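Local atomic coordinates of putative adhesin (Bacteroides fragilis NCTC 9343, PDB entry 3PET), a protein that probably acts in cell adhesion, as a putative lipoprotein whose head domain folds into a right-handed beta-helix. Residues E145-I150 with N165-A170. Residues are numbered along the deposited sequence; the frame is centred on the assembly and turned at random.
Sequences EGTAQI and NLRANA
Arg-167 reaches back over Gly-146 to Glu-145, across two successive rungs of a right-handed beta-helix that run parallel and in register. The ladder itself is backbone: Gly-146 N binds Asn-165 O with an N-H...O angle of 171°, Gly-146 O receives Arg-167 N, and Ala-148 N reaches Arg-167 O at 3.0 Å. Past the corner, Ala-170 N continues the series to Gln-149 O.

Packing is tightest on the side of Ala-148, Leu-166 and Ala-168, which are buried. Leu-166 CD1 lies 3.9 Å from Gly-146 C, beside a residue that bears no side chain; the methyls of Ala-148 and Ala-168 meet, CB to CB at 4.3 Å.

The side of Glu-145, Thr-147 and Arg-167 is more exposed and largely polar. The Arg-167 chain bends at chi2 and chi3, and its guanidinium lies over Gly-146 O, which sits 3.4 Å from CZ, over the centre of one face. NH2 then makes a salt bridge in the guanidinium plane to Glu-145 OE2 at 2.7 Å, though the hydrogen bond within it is bent and weak. At the far corner the side chains of Gln-149 and Asn-169 lie side by side, their amide planes turned 50° apart; Asn-169 ND2 donates to Gln-149 OE1 at 2.7 Å, approaching from above the acceptor's carbonyl plane, a single amide-amide bond joining two successive coils at the turn.

The preceding coil continues the stack: Glu-145 OE1 accepts from Ser-126 N, Thr-147 shares backbone bonds with Leu-127 and Cys-129, and Leu-166 packs inward on Leu-127 and on Leu-132 of strand 131-136. Leu-166 and Ala-168 also touch Ala-151 of strand 147-155, which directly follows Ile-150.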
# COMPACT_ATOMS: atom_id res chain seq x y z
N GLU A 145 -19.50 2.26 6.28
CA GLU A 145 -20.78 1.69 6.70
C GLU A 145 -21.88 2.73 6.45
O GLU A 145 -21.68 3.92 6.68
CB GLU A 145 -20.73 1.24 8.16
CG GLU A 145 -22.00 0.54 8.65
CD GLU A 145 -23.12 1.47 9.10
OE1 GLU A 145 -22.79 2.56 9.61
OE2 GLU A 145 -24.31 1.13 8.94
N GLY A 146 -23.02 2.25 5.98
CA GLY A 146 -24.18 3.10 5.71
C GLY A 146 -24.84 2.77 4.40
O GLY A 146 -24.95 1.60 4.03
N THR A 147 -25.31 3.78 3.69
CA THR A 147 -26.01 3.57 2.42
C THR A 147 -25.52 4.56 1.36
O THR A 147 -25.13 5.69 1.68
CB THR A 147 -27.57 3.66 2.56
OG1 THR A 147 -27.96 5.00 2.87
CG2 THR A 147 -28.15 2.68 3.59
N ALA A 148 -25.61 4.16 0.11
CA ALA A 148 -25.29 5.00 -1.05
C ALA A 148 -26.16 4.57 -2.22
O ALA A 148 -26.53 3.39 -2.31
CB ALA A 148 -23.82 4.88 -1.41
N GLN A 149 -26.52 5.50 -3.11
CA GLN A 149 -27.26 5.09 -4.29
C GLN A 149 -26.24 4.49 -5.25
O GLN A 149 -26.46 3.43 -5.81
CB GLN A 149 -28.05 6.26 -4.91
CG GLN A 149 -29.33 6.62 -4.15
CD GLN A 149 -30.41 5.54 -4.20
OE1 GLN A 149 -30.49 4.73 -5.13
NE2 GLN A 149 -31.26 5.51 -3.19
N ILE A 150 -25.08 5.16 -5.38
CA ILE A 150 -23.95 4.74 -6.21
C ILE A 150 -22.69 4.77 -5.35
O ILE A 150 -22.46 5.76 -4.65
CB ILE A 150 -23.78 5.64 -7.48
CG1 ILE A 150 -25.08 5.68 -8.32
CG2 ILE A 150 -22.58 5.14 -8.36
CD1 ILE A 150 -25.26 6.93 -9.21
N ASN A 165 -20.63 -3.42 4.73
CA ASN A 165 -21.78 -2.83 5.44
C ASN A 165 -22.18 -1.46 4.87
O ASN A 165 -22.93 -0.71 5.51
CB ASN A 165 -21.52 -2.74 6.93
CG ASN A 165 -21.33 -4.10 7.53
OD1 ASN A 165 -22.01 -5.06 7.17
ND2 ASN A 165 -20.35 -4.24 8.40
N LEU A 166 -21.70 -1.16 3.64
CA LEU A 166 -22.13 0.00 2.91
C LEU A 166 -23.07 -0.51 1.83
O LEU A 166 -22.61 -1.04 0.82
CB LEU A 166 -20.97 0.84 2.34
CG LEU A 166 -21.47 2.08 1.58
CD1 LEU A 166 -21.53 3.31 2.48
CD2 LEU A 166 -20.69 2.29 0.36
N ARG A 167 -24.40 -0.44 2.10
CA ARG A 167 -25.44 -0.92 1.18
C ARG A 167 -25.61 0.08 0.03
O ARG A 167 -26.07 1.19 0.26
CB ARG A 167 -26.79 -1.15 1.92
CG ARG A 167 -26.76 -2.29 2.94
CD ARG A 167 -27.40 -1.88 4.26
NE ARG A 167 -26.41 -1.51 5.27
CZ ARG A 167 -26.56 -0.55 6.18
NH1 ARG A 167 -27.68 0.17 6.22
NH2 ARG A 167 -25.59 -0.29 7.05
N ALA A 168 -25.22 -0.31 -1.19
CA ALA A 168 -25.34 0.56 -2.37
C ALA A 168 -26.22 -0.09 -3.43
O ALA A 168 -26.24 -1.32 -3.53
CB ALA A 168 -23.96 0.85 -2.95
N ASN A 169 -26.94 0.71 -4.23
CA ASN A 169 -27.73 0.13 -5.31
C ASN A 169 -26.83 -0.25 -6.47
O ASN A 169 -26.94 -1.35 -6.98
CB ASN A 169 -28.86 1.06 -5.76
CG ASN A 169 -30.03 1.00 -4.81
OD1 ASN A 169 -30.39 -0.06 -4.28
ND2 ASN A 169 -30.64 2.13 -4.56
N ALA A 170 -25.92 0.65 -6.86
CA ALA A 170 -24.97 0.43 -7.95
C ALA A 170 -23.55 0.55 -7.42
O ALA A 170 -23.23 1.50 -6.70
CB ALA A 170 -25.20 1.43 -9.07